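Local coordinates for protein enoyl-CoA hydratase subunit I (Geobacillus kaustophilus, PDB 2PBP) that probably acts as a hydro-lyase of the enoyl-CoA hydratase/isomerase family, adding water to the double bond of enoyl-CoA thioesters, at residues Q240-A245 with P253-K258; L205-E210 with Y232-S237; V52-G57 with R192-L197. All coordinates share one frame; numbering follows the deposited sequence.

Contact 1 (Q240-A245 with P253-K258)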
ATOM      1  N   GLN A 240       3.698 -10.550  20.313  1.00  6.06           N
ATOM      2  CA  GLN A 240       4.469  -9.314  20.267  1.00  6.43           C
ATOM      3  C   GLN A 240       5.649  -9.444  21.230  1.00  6.24           C
ATOM      4  O   GLN A 240       6.771  -9.046  20.915  1.00  7.28           O
ATOM      5  CB  GLN A 240       3.586  -8.122  20.643  1.00  6.72           C
ATOM      6  CG  GLN A 240       4.343  -6.842  20.955  1.00  7.80           C
ATOM      7  CD  GLN A 240       4.578  -6.674  22.441  1.00  9.81           C
ATOM      8  OE1 GLN A 240       3.641  -6.749  23.232  1.00 10.48           O
ATOM      9  NE2 GLN A 240       5.827  -6.436  22.828  1.00  9.90           N
ATOM     10  N   LYS A 241       5.393 -10.007  22.405  1.00  6.38           N
ATOM     11  CA  LYS A 241       6.455 -10.209  23.385  1.00  6.60           C
ATOM     12  C   LYS A 241       7.492 -11.190  22.833  1.00  7.04           C
ATOM     13  O   LYS A 241       8.696 -10.962  22.951  1.00  7.06           O
ATOM     14  CB  LYS A 241       5.876 -10.748  24.693  1.00  8.77           C
ATOM     15  CG  LYS A 241       5.121  -9.709  25.507  1.00 16.25           C
ATOM     16  CD  LYS A 241       4.623 -10.302  26.815  1.00 22.15           C
ATOM     17  CE  LYS A 241       4.116  -9.227  27.761  1.00 27.18           C
ATOM     18  NZ  LYS A 241       2.975  -8.460  27.200  1.00 30.36           N
ATOM     19  N   GLU A 242       7.014 -12.274  22.230  1.00  7.99           N
ATOM     20  CA  GLU A 242       7.884 -13.299  21.647  1.00  8.42           C
ATOM     21  C   GLU A 242       8.744 -12.729  20.521  1.00  9.55           C
ATOM     22  O   GLU A 242       9.954 -12.972  20.466  1.00  8.17           O
ATOM     23  CB  GLU A 242       7.028 -14.464  21.128  1.00  9.19           C
ATOM     24  CG  GLU A 242       7.709 -15.435  20.153  1.00  8.24           C
ATOM     25  CD  GLU A 242       8.910 -16.162  20.735  1.00 11.94           C
ATOM     26  OE1 GLU A 242       9.111 -16.135  21.970  1.00  8.10           O
ATOM     27  OE2 GLU A 242       9.655 -16.776  19.943  1.00 10.13           O
ATOM     28  N   GLY A 243       8.120 -11.964  19.629  1.00  7.59           N
ATOM     29  CA  GLY A 243       8.856 -11.381  18.521  1.00  7.29           C
ATOM     30  C   GLY A 243      10.011 -10.500  18.960  1.00  9.16           C
ATOM     31  O   GLY A 243      11.109 -10.571  18.406  1.00  8.56           O
ATOM     32  N   MET A 244       9.773  -9.668  19.965  1.00  9.03           N
ATOM     33  CA  MET A 244      10.813  -8.770  20.444  1.00 10.81           C
ATOM     34  C   MET A 244      11.880  -9.486  21.268  1.00  9.99           C
ATOM     35  O   MET A 244      13.050  -9.108  21.230  1.00 11.05           O
ATOM     36  CB  MET A 244      10.177  -7.619  21.222  1.00  9.85           C
ATOM     37  CG  MET A 244       9.235  -6.807  20.334  1.00 13.03           C
ATOM     38  SD  MET A 244       8.542  -5.327  21.068  1.00 14.30           S
ATOM     39  CE  MET A 244       7.611  -4.675  19.671  1.00 12.22           C
ATOM     40  N   ALA A 245      11.490 -10.526  21.999  1.00  8.20           N
ATOM     41  CA  ALA A 245      12.464 -11.276  22.785  1.00  9.18           C
ATOM     42  C   ALA A 245      13.358 -12.058  21.818  1.00 10.87           C
ATOM     43  O   ALA A 245      14.571 -12.145  22.008  1.00 10.16           O
ATOM     44  CB  ALA A 245      11.759 -12.233  23.746  1.00  7.78           C
ATOM     45  N   PRO A 253      11.731 -16.216  15.769  1.00  7.92           N
ATOM     46  CA  PRO A 253      10.553 -16.117  16.637  1.00  8.15           C
ATOM     47  C   PRO A 253       9.643 -17.318  16.380  1.00  8.03           C
ATOM     48  O   PRO A 253       9.628 -17.869  15.275  1.00  9.91           O
ATOM     49  CB  PRO A 253       9.921 -14.795  16.207  1.00  8.49           C
ATOM     50  CG  PRO A 253      10.255 -14.734  14.749  1.00  9.18           C
ATOM     51  CD  PRO A 253      11.705 -15.172  14.731  1.00  7.67           C
ATOM     52  N   ARG A 254       8.898 -17.728  17.401  1.00  8.44           N
ATOM     53  CA  ARG A 254       7.993 -18.865  17.286  1.00  8.40           C
ATOM     54  C   ARG A 254       6.587 -18.372  17.619  1.00  8.01           C
ATOM     55  O   ARG A 254       6.109 -18.524  18.741  1.00 10.07           O
ATOM     56  CB  ARG A 254       8.424 -19.967  18.262  1.00  9.16           C
ATOM     57  CG  ARG A 254       9.884 -20.398  18.104  1.00 11.28           C
ATOM     58  CD  ARG A 254      10.143 -20.997  16.726  1.00 12.79           C
ATOM     59  NE  ARG A 254      11.559 -21.287  16.501  1.00 11.78           N
ATOM     60  CZ  ARG A 254      12.042 -21.842  15.392  1.00 16.33           C
ATOM     61  NH1 ARG A 254      11.225 -22.171  14.399  1.00 16.67           N
ATOM     62  NH2 ARG A 254      13.345 -22.066  15.273  1.00 17.09           N
ATOM     63  N   PHE A 255       5.929 -17.773  16.632  1.00  8.08           N
ATOM     64  CA  PHE A 255       4.593 -17.221  16.830  1.00  6.31           C
ATOM     65  C   PHE A 255       3.512 -18.283  16.986  1.00  8.79           C
ATOM     66  O   PHE A 255       3.519 -19.300  16.291  1.00  8.57           O
ATOM     67  CB  PHE A 255       4.270 -16.274  15.678  1.00  7.29           C
ATOM     68  CG  PHE A 255       5.263 -15.146  15.537  1.00  6.92           C
ATOM     69  CD1 PHE A 255       5.418 -14.212  16.556  1.00  7.56           C
ATOM     70  CD2 PHE A 255       6.059 -15.037  14.401  1.00  7.54           C
ATOM     71  CE1 PHE A 255       6.353 -13.178  16.448  1.00  7.98           C
ATOM     72  CE2 PHE A 255       6.999 -14.008  14.281  1.00  9.50           C
ATOM     73  CZ  PHE A 255       7.146 -13.077  15.307  1.00  6.69           C
ATOM     74  N   GLN A 256       2.576 -18.032  17.899  1.00  6.01           N
ATOM     75  CA  GLN A 256       1.500 -18.978  18.174  1.00  8.21           C
ATOM     76  C   GLN A 256       0.097 -18.445  17.883  1.00  8.96           C
ATOM     77  O   GLN A 256      -0.891 -19.134  18.121  1.00 11.42           O
ATOM     78  CB  GLN A 256       1.588 -19.431  19.636  1.00  9.23           C
ATOM     79  CG  GLN A 256       2.938 -20.048  19.991  1.00 16.30           C
ATOM     80  CD  GLN A 256       2.920 -20.795  21.312  1.00 22.19           C
ATOM     81  OE1 GLN A 256       2.122 -21.710  21.507  1.00 26.06           O
ATOM     82  NE2 GLN A 256       3.809 -20.414  22.223  1.00 24.72           N
ATOM     83  N   GLY A 257       0.008 -17.221  17.373  1.00  9.02           N
ATOM     84  CA  GLY A 257      -1.291 -16.653  17.059  1.00  8.63           C
ATOM     85  C   GLY A 257      -2.090 -16.222  18.274  1.00  8.68           C
ATOM     86  O   GLY A 257      -3.316 -16.328  18.284  1.00  9.49           O
ATOM     87  N   LYS A 258      -1.395 -15.741  19.301  1.00  8.65           N
ATOM     88  CA  LYS A 258      -2.042 -15.276  20.525  1.00  7.88           C
ATOM     89  C   LYS A 258      -1.206 -14.160  21.143  1.00  8.48           C
ATOM     90  O   LYS A 258      -0.122 -13.871  20.592  1.00 13.93           O
ATOM     91  CB  LYS A 258      -2.191 -16.428  21.523  1.00 10.60           C
ATOM     92  CG  LYS A 258      -0.874 -17.025  21.990  1.00 14.47           C
ATOM     93  CD  LYS A 258      -1.104 -18.252  22.857  1.00 17.30           C
ATOM     94  CE  LYS A 258       0.207 -18.869  23.316  1.00 19.33           C
ATOM     95  NZ  LYS A 258      -0.021 -20.134  24.073  1.00 18.44           N
TER

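Contact 2 (L205-E210 with Y232-S237)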
ATOM      1  N   LEU A 205      -0.450 -10.444  10.581  1.00  4.54           N
ATOM      2  CA  LEU A 205      -0.890 -10.533   9.187  1.00  4.50           C
ATOM      3  C   LEU A 205      -2.365 -10.142   9.054  1.00  5.11           C
ATOM      4  O   LEU A 205      -2.760  -9.459   8.109  1.00  4.80           O
ATOM      5  CB  LEU A 205      -0.691 -11.948   8.631  1.00  4.50           C
ATOM      6  CG  LEU A 205       0.730 -12.513   8.561  1.00  4.76           C
ATOM      7  CD1 LEU A 205       0.754 -13.684   7.579  1.00  4.52           C
ATOM      8  CD2 LEU A 205       1.707 -11.440   8.115  1.00  4.93           C
ATOM      9  N   ARG A 206      -3.168 -10.574  10.021  1.00  3.78           N
ATOM     10  CA  ARG A 206      -4.600 -10.300  10.046  1.00  5.96           C
ATOM     11  C   ARG A 206      -4.902  -8.807  10.164  1.00  7.48           C
ATOM     12  O   ARG A 206      -5.678  -8.258   9.378  1.00  4.29           O
ATOM     13  CB  ARG A 206      -5.231 -11.049  11.222  1.00  6.32           C
ATOM     14  CG  ARG A 206      -6.737 -10.876  11.421  1.00  7.47           C
ATOM     15  CD  ARG A 206      -7.099 -11.449  12.790  1.00  9.19           C
ATOM     16  NE  ARG A 206      -8.520 -11.422  13.130  1.00  7.23           N
ATOM     17  CZ  ARG A 206      -9.408 -12.324  12.727  1.00  8.77           C
ATOM     18  NH1 ARG A 206      -9.032 -13.334  11.953  1.00  7.66           N
ATOM     19  NH2 ARG A 206     -10.670 -12.246  13.142  1.00  8.91           N
ATOM     20  N   LEU A 207      -4.285  -8.153  11.142  1.00  5.86           N
ATOM     21  CA  LEU A 207      -4.516  -6.729  11.357  1.00  5.93           C
ATOM     22  C   LEU A 207      -3.882  -5.841  10.289  1.00  5.51           C
ATOM     23  O   LEU A 207      -4.369  -4.741  10.021  1.00  3.90           O
ATOM     24  CB  LEU A 207      -4.051  -6.326  12.761  1.00  5.67           C
ATOM     25  CG  LEU A 207      -5.117  -6.556  13.850  1.00  8.61           C
ATOM     26  CD1 LEU A 207      -5.645  -7.987  13.779  1.00  8.18           C
ATOM     27  CD2 LEU A 207      -4.534  -6.263  15.227  1.00  7.42           C
ATOM     28  N   ILE A 208      -2.794  -6.309   9.682  1.00  3.78           N
ATOM     29  CA  ILE A 208      -2.158  -5.543   8.613  1.00  6.27           C
ATOM     30  C   ILE A 208      -3.111  -5.563   7.422  1.00  6.18           C
ATOM     31  O   ILE A 208      -3.335  -4.544   6.761  1.00  3.65           O
ATOM     32  CB  ILE A 208      -0.800  -6.167   8.179  1.00  6.67           C
ATOM     33  CG1 ILE A 208       0.303  -5.749   9.155  1.00 10.65           C
ATOM     34  CG2 ILE A 208      -0.465  -5.739   6.749  1.00  4.96           C
ATOM     35  CD1 ILE A 208       0.605  -4.232   9.284  1.00 13.93           C
ATOM     36  N   LYS A 209      -3.667  -6.740   7.152  1.00  6.21           N
ATOM     37  CA  LYS A 209      -4.601  -6.903   6.050  1.00  5.59           C
ATOM     38  C   LYS A 209      -5.814  -5.991   6.249  1.00  6.04           C
ATOM     39  O   LYS A 209      -6.276  -5.355   5.301  1.00  5.48           O
ATOM     40  CB  LYS A 209      -5.040  -8.368   5.944  1.00  6.35           C
ATOM     41  CG  LYS A 209      -6.120  -8.615   4.903  1.00  8.82           C
ATOM     42  CD  LYS A 209      -6.394 -10.105   4.723  1.00  5.45           C
ATOM     43  CE  LYS A 209      -7.644 -10.317   3.888  1.00  9.14           C
ATOM     44  NZ  LYS A 209      -7.872 -11.758   3.566  1.00  6.33           N
ATOM     45  N   GLU A 210      -6.328  -5.925   7.477  1.00  4.34           N
ATOM     46  CA  GLU A 210      -7.480  -5.069   7.754  1.00  6.10           C
ATOM     47  C   GLU A 210      -7.136  -3.615   7.463  1.00  4.61           C
ATOM     48  O   GLU A 210      -7.932  -2.884   6.873  1.00  6.18           O
ATOM     49  CB  GLU A 210      -7.914  -5.168   9.217  1.00  7.71           C
ATOM     50  CG  GLU A 210      -8.420  -6.518   9.655  1.00 12.01           C
ATOM     51  CD  GLU A 210      -8.988  -6.465  11.060  1.00 18.01           C
ATOM     52  OE1 GLU A 210      -8.386  -5.776  11.911  1.00 17.20           O
ATOM     53  OE2 GLU A 210     -10.028  -7.109  11.313  1.00 20.55           O
ATOM     54  N   TYR A 232      -2.059  -0.709  18.492  1.00  4.95           N
ATOM     55  CA  TYR A 232      -2.222  -0.823  19.942  1.00  5.40           C
ATOM     56  C   TYR A 232      -2.597  -2.245  20.335  1.00  4.95           C
ATOM     57  O   TYR A 232      -2.049  -2.807  21.288  1.00  4.30           O
ATOM     58  CB  TYR A 232      -3.336   0.097  20.460  1.00  3.09           C
ATOM     59  CG  TYR A 232      -3.128   1.585  20.285  1.00  6.65           C
ATOM     60  CD1 TYR A 232      -1.899   2.110  19.879  1.00  8.00           C
ATOM     61  CD2 TYR A 232      -4.166   2.475  20.559  1.00  7.16           C
ATOM     62  CE1 TYR A 232      -1.712   3.493  19.751  1.00  5.79           C
ATOM     63  CE2 TYR A 232      -3.992   3.854  20.437  1.00  6.95           C
ATOM     64  CZ  TYR A 232      -2.765   4.355  20.031  1.00  9.63           C
ATOM     65  OH  TYR A 232      -2.601   5.720  19.915  1.00  8.98           O
ATOM     66  N   LEU A 233      -3.550  -2.813  19.600  1.00  2.70           N
ATOM     67  CA  LEU A 233      -4.041  -4.159  19.876  1.00  5.04           C
ATOM     68  C   LEU A 233      -2.981  -5.244  19.803  1.00  4.68           C
ATOM     69  O   LEU A 233      -3.018  -6.201  20.579  1.00  6.36           O
ATOM     70  CB  LEU A 233      -5.199  -4.503  18.932  1.00  4.49           C
ATOM     71  CG  LEU A 233      -6.539  -3.861  19.307  1.00  6.91           C
ATOM     72  CD1 LEU A 233      -7.564  -4.086  18.197  1.00  8.10           C
ATOM     73  CD2 LEU A 233      -7.029  -4.454  20.626  1.00  7.22           C
ATOM     74  N   LEU A 234      -2.034  -5.109  18.881  1.00  4.39           N
ATOM     75  CA  LEU A 234      -0.991  -6.118  18.765  1.00  5.29           C
ATOM     76  C   LEU A 234      -0.114  -6.181  20.013  1.00  5.52           C
ATOM     77  O   LEU A 234       0.519  -7.202  20.275  1.00  7.55           O
ATOM     78  CB  LEU A 234      -0.146  -5.878  17.508  1.00  4.82           C
ATOM     79  CG  LEU A 234      -0.884  -6.188  16.197  1.00  5.09           C
ATOM     80  CD1 LEU A 234       0.017  -5.877  15.011  1.00  8.03           C
ATOM     81  CD2 LEU A 234      -1.303  -7.661  16.163  1.00  6.50           C
ATOM     82  N   PHE A 235      -0.090  -5.106  20.799  1.00  6.30           N
ATOM     83  CA  PHE A 235       0.708  -5.115  22.021  1.00  6.46           C
ATOM     84  C   PHE A 235       0.001  -5.826  23.170  1.00  8.02           C
ATOM     85  O   PHE A 235       0.476  -5.832  24.304  1.00  8.79           O
ATOM     86  CB  PHE A 235       1.116  -3.692  22.418  1.00  7.81           C
ATOM     87  CG  PHE A 235       2.274  -3.170  21.615  1.00  6.86           C
ATOM     88  CD1 PHE A 235       2.084  -2.718  20.313  1.00  7.07           C
ATOM     89  CD2 PHE A 235       3.567  -3.220  22.125  1.00  6.69           C
ATOM     90  CE1 PHE A 235       3.166  -2.328  19.525  1.00  7.27           C
ATOM     91  CE2 PHE A 235       4.661  -2.834  21.345  1.00  9.18           C
ATOM     92  CZ  PHE A 235       4.457  -2.389  20.042  1.00  8.01           C
ATOM     93  N   ALA A 236      -1.142  -6.432  22.862  1.00  7.96           N
ATOM     94  CA  ALA A 236      -1.889  -7.193  23.852  1.00  8.68           C
ATOM     95  C   ALA A 236      -1.599  -8.665  23.584  1.00  8.99           C
ATOM     96  O   ALA A 236      -2.010  -9.540  24.348  1.00 10.34           O
ATOM     97  CB  ALA A 236      -3.382  -6.926  23.715  1.00  7.48           C
ATOM     98  N   SER A 237      -0.878  -8.933  22.498  1.00  6.98           N
ATOM     99  CA  SER A 237      -0.568 -10.311  22.127  1.00  7.75           C
ATOM    100  C   SER A 237       0.731 -10.831  22.720  1.00  5.68           C
ATOM    101  O   SER A 237       1.683 -10.075  22.953  1.00  5.52           O
ATOM    102  CB  SER A 237      -0.506 -10.457  20.600  1.00  6.07           C
ATOM    103  OG  SER A 237       0.655  -9.841  20.060  1.00  6.59           O
TER

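Contact 3 (V52-G57 with R192-L197)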
ATOM      1  N   VAL A  52      -3.021 -19.535   6.351  1.00  5.75           N
ATOM      2  CA  VAL A  52      -3.061 -19.067   4.967  1.00  6.22           C
ATOM      3  C   VAL A  52      -4.001 -19.966   4.172  1.00  5.45           C
ATOM      4  O   VAL A  52      -4.030 -21.183   4.367  1.00  8.10           O
ATOM      5  CB  VAL A  52      -1.659 -19.111   4.300  1.00  4.70           C
ATOM      6  CG1 VAL A  52      -1.716 -18.463   2.916  1.00  6.80           C
ATOM      7  CG2 VAL A  52      -0.635 -18.400   5.174  1.00  5.77           C
ATOM      8  N   ILE A  53      -4.776 -19.355   3.286  1.00  6.33           N
ATOM      9  CA  ILE A  53      -5.711 -20.086   2.443  1.00  5.83           C
ATOM     10  C   ILE A  53      -5.267 -19.900   0.999  1.00  7.78           C
ATOM     11  O   ILE A  53      -5.001 -18.780   0.564  1.00  8.14           O
ATOM     12  CB  ILE A  53      -7.149 -19.536   2.601  1.00  6.26           C
ATOM     13  CG1 ILE A  53      -7.618 -19.716   4.047  1.00  6.83           C
ATOM     14  CG2 ILE A  53      -8.091 -20.232   1.621  1.00  6.43           C
ATOM     15  CD1 ILE A  53      -8.867 -18.921   4.422  1.00 13.93           C
ATOM     16  N   VAL A  54      -5.177 -21.003   0.265  1.00  7.06           N
ATOM     17  CA  VAL A  54      -4.781 -20.958  -1.138  1.00  5.82           C
ATOM     18  C   VAL A  54      -5.918 -21.478  -2.010  1.00  5.91           C
ATOM     19  O   VAL A  54      -6.474 -22.542  -1.740  1.00  6.39           O
ATOM     20  CB  VAL A  54      -3.521 -21.819  -1.399  1.00  5.81           C
ATOM     21  CG1 VAL A  54      -3.237 -21.898  -2.898  1.00  6.07           C
ATOM     22  CG2 VAL A  54      -2.326 -21.224  -0.668  1.00  6.68           C
ATOM     23  N   LEU A  55      -6.267 -20.713  -3.039  1.00  6.23           N
ATOM     24  CA  LEU A  55      -7.319 -21.106  -3.966  1.00  6.53           C
ATOM     25  C   LEU A  55      -6.659 -21.441  -5.294  1.00  7.18           C
ATOM     26  O   LEU A  55      -5.774 -20.718  -5.753  1.00  6.35           O
ATOM     27  CB  LEU A  55      -8.313 -19.967  -4.201  1.00  6.99           C
ATOM     28  CG  LEU A  55      -9.048 -19.327  -3.025  1.00  9.00           C
ATOM     29  CD1 LEU A  55     -10.050 -18.318  -3.571  1.00  8.79           C
ATOM     30  CD2 LEU A  55      -9.753 -20.390  -2.202  1.00 10.11           C
ATOM     31  N   THR A  56      -7.088 -22.535  -5.910  1.00  4.26           N
ATOM     32  CA  THR A  56      -6.539 -22.919  -7.198  1.00  6.10           C
ATOM     33  C   THR A  56      -7.553 -23.786  -7.935  1.00  6.55           C
ATOM     34  O   THR A  56      -8.530 -24.251  -7.345  1.00  7.53           O
ATOM     35  CB  THR A  56      -5.203 -23.680  -7.034  1.00  6.66           C
ATOM     36  OG1 THR A  56      -4.500 -23.679  -8.281  1.00  8.54           O
ATOM     37  CG2 THR A  56      -5.448 -25.119  -6.600  1.00  8.53           C
ATOM     38  N   GLY A  57      -7.330 -23.991  -9.227  1.00  6.79           N
ATOM     39  CA  GLY A  57      -8.254 -24.793 -10.005  1.00  9.24           C
ATOM     40  C   GLY A  57      -7.659 -26.080 -10.531  1.00 10.46           C
ATOM     41  O   GLY A  57      -6.459 -26.173 -10.784  1.00 12.43           O
ATOM     42  N   ARG A 192       5.251 -22.747  -0.985  1.00  8.50           N
ATOM     43  CA  ARG A 192       6.448 -22.302  -0.290  1.00 10.88           C
ATOM     44  C   ARG A 192       6.185 -20.908   0.273  1.00  9.57           C
ATOM     45  O   ARG A 192       6.531 -20.612   1.418  1.00  7.61           O
ATOM     46  CB  ARG A 192       7.641 -22.262  -1.244  1.00 13.54           C
ATOM     47  CG  ARG A 192       8.931 -21.806  -0.593  1.00 21.67           C
ATOM     48  CD  ARG A 192      10.133 -22.150  -1.457  1.00 24.57           C
ATOM     49  NE  ARG A 192      10.226 -23.588  -1.695  1.00 26.64           N
ATOM     50  CZ  ARG A 192      10.042 -24.163  -2.879  1.00 29.00           C
ATOM     51  NH1 ARG A 192       9.753 -23.423  -3.940  1.00 26.07           N
ATOM     52  NH2 ARG A 192      10.143 -25.480  -3.002  1.00 30.49           N
ATOM     53  N   LEU A 193       5.563 -20.059  -0.539  1.00  6.87           N
ATOM     54  CA  LEU A 193       5.236 -18.700  -0.124  1.00  7.46           C
ATOM     55  C   LEU A 193       4.246 -18.727   1.040  1.00  8.10           C
ATOM     56  O   LEU A 193       4.423 -18.022   2.037  1.00  8.52           O
ATOM     57  CB  LEU A 193       4.629 -17.918  -1.295  1.00  7.23           C
ATOM     58  CG  LEU A 193       4.055 -16.538  -0.963  1.00  9.46           C
ATOM     59  CD1 LEU A 193       5.159 -15.627  -0.436  1.00  9.00           C
ATOM     60  CD2 LEU A 193       3.411 -15.943  -2.209  1.00  9.64           C
ATOM     61  N   ALA A 194       3.207 -19.548   0.908  1.00  6.97           N
ATOM     62  CA  ALA A 194       2.193 -19.666   1.951  1.00  7.01           C
ATOM     63  C   ALA A 194       2.838 -20.185   3.231  1.00  6.93           C
ATOM     64  O   ALA A 194       2.498 -19.747   4.332  1.00  6.62           O
ATOM     65  CB  ALA A 194       1.081 -20.609   1.497  1.00  6.60           C
ATOM     66  N   GLY A 195       3.771 -21.122   3.073  1.00  7.80           N
ATOM     67  CA  GLY A 195       4.468 -21.683   4.214  1.00  7.73           C
ATOM     68  C   GLY A 195       5.236 -20.606   4.956  1.00  8.74           C
ATOM     69  O   GLY A 195       5.228 -20.563   6.190  1.00  9.18           O
ATOM     70  N   ARG A 196       5.900 -19.731   4.209  1.00  7.33           N
ATOM     71  CA  ARG A 196       6.659 -18.649   4.821  1.00  8.70           C
ATOM     72  C   ARG A 196       5.726 -17.687   5.551  1.00  9.04           C
ATOM     73  O   ARG A 196       6.033 -17.236   6.653  1.00  7.88           O
ATOM     74  CB  ARG A 196       7.471 -17.893   3.769  1.00 12.17           C
ATOM     75  CG  ARG A 196       8.699 -18.649   3.281  1.00 14.92           C
ATOM     76  CD  ARG A 196       9.695 -17.699   2.631  1.00 21.45           C
ATOM     77  NE  ARG A 196       9.273 -17.245   1.310  1.00 25.80           N
ATOM     78  CZ  ARG A 196       9.532 -17.896   0.179  1.00 29.73           C
ATOM     79  NH1 ARG A 196      10.218 -19.031   0.206  1.00 30.81           N
ATOM     80  NH2 ARG A 196       9.111 -17.411  -0.980  1.00 32.83           N
ATOM     81  N   LEU A 197       4.587 -17.370   4.937  1.00  6.36           N
ATOM     82  CA  LEU A 197       3.628 -16.469   5.572  1.00  7.31           C
ATOM     83  C   LEU A 197       3.048 -17.124   6.828  1.00  7.55           C
ATOM     84  O   LEU A 197       2.765 -16.447   7.814  1.00  6.69           O
ATOM     85  CB  LEU A 197       2.502 -16.105   4.596  1.00  8.06           C
ATOM     86  CG  LEU A 197       2.888 -15.184   3.433  1.00 10.70           C
ATOM     87  CD1 LEU A 197       1.737 -15.081   2.445  1.00 10.31           C
ATOM     88  CD2 LEU A 197       3.249 -13.803   3.970  1.00 10.58           C
TER

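Contact 1 (Q240-A245 with P253-K258)
Glu242 extends its side chain from helix 238-248 to the returning C-terminal tail. With CG anti to the backbone N (chi1 164°) and a bend at chi2, the carboxylate reaches the tail backbone, where Arg254 N donates to Glu242 OE2 over 2.8 Å, fairly straight at 157°. The donor meets this oxygen on its anti side, slightly out of the carboxylate plane. OE2 also forms a salt bridge with Arg251, so one oxygen serves two partners. Replaced by an alanine, this position would probably lose both bonds, leaving the Arg254 amide and the Arg251 guanidinium without their carboxylate. At Gly243 the backbone itself is the contact surface: CA lies 3.7 Å from Phe255 CE1, and a beta carbon there would sit uncomfortably close to the ring. Pro253 CB approaches Gly243 CA at 4.3 Å. Met244 turns from the tail, and its side chain packs on Ile68 of the second subunit. Asn134 of that subunit touches Pro253 and Phe255. The whole is a C-terminal tail folded back on the last helix, in the helical C-terminal region through which crotonase-family subunits associate.

Contact 2 (L205-E210 with Y232-S237)
Leu207 reaches across to Leu233 and Leu234 by a single methyl, and the contact illustrates how branch choice decides which parts of two leucines meet. With chi2 at 52°, CD1 of Leu207 is folded back, while CD2 is the branch extended away from CA. Leu207 CD2 stands 3.6 Å from Leu234 CD2 and 3.8 Å from Leu234 CG. Leu234 has made the reverse choice: its chi2 of 178° extends CD1, and it offers the bent-back branch, CD2, to its partner. The two side chains slide past each other in opposite directions. Leu233 joins in through the root of its side chain, its CB lying 4.2 Å from Leu207 CD2. The backbones stay well apart, with 8.2 Å between Leu207 CA and Leu234 CA, and the meeting is purely apolar.

Just beyond, the chain reverses in a type I turn from Leu234 to Ser237. Leu234 O is gripped twice, by Ser237 N at 3.1 Å and by Ser237 OG, which donates over 2.7 Å from a little off the carbonyl plane. The same hydroxyl oxygen accepts from Gln240 N, so Ser237 closes the turn and is also the N-cap of helix 238-248.

Around the leucines, Asn230 ND2 binds Leu207 O and Glu210 OE1, adding a polar tie between helices 202-217 and 220-234. Leu234 also packs on Leu203 and on Met138 of the second subunit. On another side of helix 202-217, Lys209 forms a salt bridge with Asp118, just before strand 119-123, tying helix 202-217 to the loop that leads into that strand.

Contact 3 (V52-G57 with R192-L197)
Leu197 N donates to Leu193 O over 3.0 Å, an ordinary helical bond that fixes the turn on which Ala194 and Leu197 face strand 52-57. The side chains that meet across the contact are apolar, with Val52 contributing most. Its two methyls divide the work. Val52 CG1, anti to the backbone N (chi1 -173°), meets Ala194 CB at 3.8 Å. Val52 CG2 instead approaches the helix backbone, 3.5 Å from Ala194 O, and lies 3.9 Å from Leu197 CB. The side chains of Val52 and Leu197 cross at about a right angle. Two residues further on, Val54 points the same way, and its CG2 reaches Ala194 CB at 4.1 Å. That small methyl is thus touched by both valines, consistent with the close approach of the helix: the axes of segments 192-197 and 52-57 approach to 8.8 Å and run nearly antiparallel (163°).

Alternation along the strand sends Ile53 to the opposite face, where it packs on Phe44 of helix 31-46, as Leu55 does on Val41. Laterally, strand 52-57 is hydrogen-bonded between strands 15-20 and 98-102; Val15 of the former touches both Val54 and Ala194. Leu197 also reaches Trp161 of the second subunit. Helices 186-198 and 31-46 thus cover the two faces of the sheet at this strand.

Overall arrangement
Read from the N terminus, the three contacts form a series of loops that neither nest nor cross. Contact 3 closes the longest, returning after more than 130 residues to dock helix 186-198 on a strand of the sheet. Contact 2 opens on the next helix and closes a helical hairpin; contact 1 then closes a short loop at the chain's very end. Neighbours in this series touch: Leu205 CD1 lies 3.4 Å from Leu197 O, joining contacts 3 and 2, and Met244 CE lies 3.9 Å from Phe235 CE2, joining 2 and 1. Contacts 1 and 3 stay apart, nearest atoms about 7 Å. Together they carry the fold from sheet to terminal helices, each reaching the second subunit.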